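Local coordinates for rhodanese domain-containing protein (Thermoplasma volcanium GSS1, PDB 3GK5) that is of unknown function but belongs, through this rhodanese-like domain, to a family whose active members transfer sulfur through a cysteine thiolate, at residues A17-D22 / K56-I61. Numbering follows the deposited sequence.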
ATOM      1  N   ALA A  17       7.052 -10.880   2.745  1.00 15.25           N
ATOM      2  CA  ALA A  17       6.868 -10.526   4.145  1.00 17.40           C
ATOM      3  C   ALA A  17       5.769  -9.471   4.333  1.00 20.86           C
ATOM      4  O   ALA A  17       5.268  -9.279   5.444  1.00 22.79           O
ATOM      5  CB  ALA A  17       8.179 -10.031   4.739  1.00 19.70           C
ATOM      6  N   TYR A  18       5.395  -8.791   3.255  1.00 19.62           N
ATOM      7  CA  TYR A  18       4.359  -7.767   3.337  1.00 27.89           C
ATOM      8  C   TYR A  18       3.112  -8.140   2.576  1.00 24.00           C
ATOM      9  O   TYR A  18       3.106  -9.071   1.771  1.00 29.49           O
ATOM     10  CB  TYR A  18       4.843  -6.424   2.781  1.00 18.36           C
ATOM     11  CG  TYR A  18       5.970  -5.788   3.551  1.00 28.05           C
ATOM     12  CD1 TYR A  18       7.289  -6.195   3.356  1.00 13.05           C
ATOM     13  CD2 TYR A  18       5.717  -4.769   4.475  1.00 23.89           C
ATOM     14  CE1 TYR A  18       8.328  -5.601   4.063  1.00 29.81           C
ATOM     15  CE2 TYR A  18       6.746  -4.167   5.188  1.00 25.46           C
ATOM     16  CZ  TYR A  18       8.050  -4.589   4.978  1.00 32.54           C
ATOM     17  OH  TYR A  18       9.069  -4.014   5.699  1.00 29.99           O
ATOM     18  N   THR A  19       2.060  -7.379   2.849  1.00 22.72           N
ATOM     19  CA  THR A  19       0.767  -7.525   2.206  1.00 21.84           C
ATOM     20  C   THR A  19       0.445  -6.118   1.745  1.00 17.17           C
ATOM     21  O   THR A  19      -0.010  -5.302   2.522  1.00 15.79           O
ATOM     22  CB  THR A  19      -0.314  -7.964   3.193  1.00 29.93           C
ATOM     23  OG1 THR A  19      -0.035  -9.291   3.655  1.00 33.81           O
ATOM     24  CG2 THR A  19      -1.686  -7.924   2.522  1.00 31.87           C
ATOM     25  N   VAL A  20       0.704  -5.842   0.476  1.00 26.52           N
ATOM     26  CA  VAL A  20       0.475  -4.522  -0.087  1.00 23.68           C
ATOM     27  C   VAL A  20      -0.972  -4.055   0.020  1.00 26.59           C
ATOM     28  O   VAL A  20      -1.884  -4.754  -0.423  1.00 27.76           O
ATOM     29  CB  VAL A  20       0.875  -4.498  -1.571  1.00 14.01           C
ATOM     30  CG1 VAL A  20       0.703  -3.112  -2.129  1.00 23.09           C
ATOM     31  CG2 VAL A  20       2.305  -4.974  -1.728  1.00 13.49           C
ATOM     32  N   LEU A  21      -1.177  -2.875   0.606  1.00 21.11           N
ATOM     33  CA  LEU A  21      -2.519  -2.299   0.726  1.00 22.09           C
ATOM     34  C   LEU A  21      -2.571  -1.113  -0.235  1.00 19.74           C
ATOM     35  O   LEU A  21      -1.892  -0.105  -0.022  1.00 18.46           O
ATOM     36  CB  LEU A  21      -2.780  -1.787   2.141  1.00 13.56           C
ATOM     37  CG  LEU A  21      -4.213  -1.805   2.684  1.00 22.24           C
ATOM     38  CD1 LEU A  21      -4.323  -0.749   3.776  1.00 17.91           C
ATOM     39  CD2 LEU A  21      -5.236  -1.542   1.602  1.00 24.04           C
ATOM     40  N   ASP A  22      -3.379  -1.227  -1.285  1.00 14.97           N
ATOM     41  CA  ASP A  22      -3.493  -0.159  -2.277  1.00 16.14           C
ATOM     42  C   ASP A  22      -4.698   0.699  -1.926  1.00 16.84           C
ATOM     43  O   ASP A  22      -5.835   0.247  -2.032  1.00 16.44           O
ATOM     44  CB  ASP A  22      -3.640  -0.764  -3.677  1.00 11.61           C
ATOM     45  CG  ASP A  22      -3.504   0.262  -4.771  1.00 18.25           C
ATOM     46  OD1 ASP A  22      -2.916  -0.092  -5.820  1.00 25.26           O
ATOM     47  OD2 ASP A  22      -3.986   1.411  -4.602  1.00 20.26           O
ATOM     48  N   LYS A  56      -0.609  -9.149  10.446  1.00 28.72           N
ATOM     49  CA  LYS A  56       0.052  -8.944   9.171  1.00 30.10           C
ATOM     50  C   LYS A  56       0.853  -7.667   9.152  1.00 30.19           C
ATOM     51  O   LYS A  56       0.602  -6.753   9.933  1.00 26.48           O
ATOM     52  CB  LYS A  56      -0.960  -8.918   8.030  1.00 26.65           C
ATOM     53  CG  LYS A  56      -1.497 -10.276   7.679  1.00 37.55           C
ATOM     54  CD  LYS A  56      -2.569 -10.161   6.635  1.00 51.90           C
ATOM     55  CE  LYS A  56      -3.268 -11.485   6.426  1.00 54.36           C
ATOM     56  NZ  LYS A  56      -4.553 -11.261   5.702  1.00 58.32           N
ATOM     57  N   LYS A  57       1.832  -7.630   8.254  1.00 33.12           N
ATOM     58  CA  LYS A  57       2.704  -6.476   8.063  1.00 26.21           C
ATOM     59  C   LYS A  57       2.268  -5.849   6.744  1.00 20.64           C
ATOM     60  O   LYS A  57       2.539  -6.387   5.675  1.00 21.66           O
ATOM     61  CB  LYS A  57       4.156  -6.945   7.967  1.00 26.51           C
ATOM     62  CG  LYS A  57       5.183  -5.852   7.716  1.00 40.38           C
ATOM     63  CD  LYS A  57       5.521  -5.100   8.988  1.00 42.12           C
ATOM     64  CE  LYS A  57       7.032  -4.858   9.123  1.00 46.09           C
ATOM     65  NZ  LYS A  57       7.568  -3.833   8.170  1.00 37.64           N
ATOM     66  N   TYR A  58       1.587  -4.714   6.820  1.00 19.27           N
ATOM     67  CA  TYR A  58       1.104  -4.056   5.615  1.00 22.53           C
ATOM     68  C   TYR A  58       2.015  -2.976   5.048  1.00 26.12           C
ATOM     69  O   TYR A  58       2.689  -2.253   5.784  1.00 33.43           O
ATOM     70  CB  TYR A  58      -0.278  -3.446   5.865  1.00 17.57           C
ATOM     71  CG  TYR A  58      -1.374  -4.459   6.120  1.00 23.89           C
ATOM     72  CD1 TYR A  58      -1.789  -4.766   7.422  1.00 20.83           C
ATOM     73  CD2 TYR A  58      -2.013  -5.096   5.057  1.00 17.46           C
ATOM     74  CE1 TYR A  58      -2.819  -5.680   7.649  1.00 26.01           C
ATOM     75  CE2 TYR A  58      -3.037  -6.006   5.274  1.00 21.96           C
ATOM     76  CZ  TYR A  58      -3.435  -6.295   6.561  1.00 26.08           C
ATOM     77  OH  TYR A  58      -4.447  -7.201   6.754  1.00 31.25           O
ATOM     78  N   ALA A  59       2.018  -2.885   3.724  1.00 18.26           N
ATOM     79  CA  ALA A  59       2.790  -1.882   3.004  1.00 22.13           C
ATOM     80  C   ALA A  59       1.745  -1.042   2.259  1.00 17.87           C
ATOM     81  O   ALA A  59       1.161  -1.491   1.266  1.00 24.12           O
ATOM     82  CB  ALA A  59       3.759  -2.562   2.015  1.00 13.36           C
ATOM     83  N   VAL A  60       1.499   0.168   2.749  1.00 16.24           N
ATOM     84  CA  VAL A  60       0.492   1.040   2.152  1.00 10.62           C
ATOM     85  C   VAL A  60       1.045   1.803   0.977  1.00  9.92           C
ATOM     86  O   VAL A  60       1.986   2.586   1.110  1.00 20.70           O
ATOM     87  CB  VAL A  60      -0.054   2.056   3.161  1.00 11.48           C
ATOM     88  CG1 VAL A  60      -1.328   2.672   2.621  1.00 13.54           C
ATOM     89  CG2 VAL A  60      -0.288   1.390   4.487  1.00  5.41           C
ATOM     90  N   ILE A  61       0.445   1.578  -0.179  1.00 11.45           N
ATOM     91  CA  ILE A  61       0.917   2.229  -1.370  1.00  9.12           C
ATOM     92  C   ILE A  61      -0.090   3.201  -1.930  1.00 11.38           C
ATOM     93  O   ILE A  61      -1.295   3.053  -1.765  1.00 21.98           O
ATOM     94  CB  ILE A  61       1.277   1.206  -2.437  1.00 10.00           C
ATOM     95  CG1 ILE A  61       2.146   1.870  -3.515  1.00 10.57           C
ATOM     96  CG2 ILE A  61       0.014   0.618  -3.016  1.00 13.64           C
ATOM     97  CD1 ILE A  61       3.194   0.926  -4.121  1.00  9.47           C
TER
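Lys-56 opens the 56-61 segment with CD passing 4.0 Å from OG1 of Thr-19, while its NZ pairs with Glu-53. Lys-57 lies alongside Tyr-18, both side chains pointing the same way. CG of Lys-57 is anti to its backbone N (chi1 178°) and packs 3.4 Å from CE2 of Tyr-18; beyond it the chain bends at each remaining torsion, and NZ donates to the phenol OH of Tyr-18 (2.9 Å). The carbonyl of Lys-57 accepts the amide of Thr-19. Tyr-58 turns to the face it shares with Thr-19 and Leu-21, where CE2 lies 3.6 Å from CG2 of Thr-19 and the ring edge brings CD2 near the Thr-19 carbonyl; its OH accepts the Glu-53 amide. Ala-59 points to the opposite face, with Val-20 and Ile-61, CB 3.8 Å from CD2 of the Tyr-18 ring, and its backbone bonds to the two residues that flank its partner Val-20: a weak N-H bond to Thr-19 O, and a short bond of 2.8 Å from Leu-21 N to Ala-59 O, the donor standing above the carbonyl plane. An alanine at Tyr-18 would probably leave the Lys-57 ammonium without this hydroxyl partner, its bent chain freer to turn, and Ala-59 CB less covered. Val-60 pairs with Leu-21 on the Thr-19 face. Ile-61 completes the ladder, its N bonding to Leu-21 O at a nearly straight 170°, and CG2 reaches CG1 of Val-20 (3.9 Å) and the Asp-22 side chain, whose OD1 forms a salt bridge with Arg-24. These two parallel strands, twisted by 29° against each other, belong to the central sheet of the rhodanese-like domain, with strand 38-39 beside 19-22 and strand 82-85 beside 58-61. Leu-11 of helix 8-13 covers Tyr-18 and Ala-59, whereas helix 66-76 packs on Val-60 from the other face.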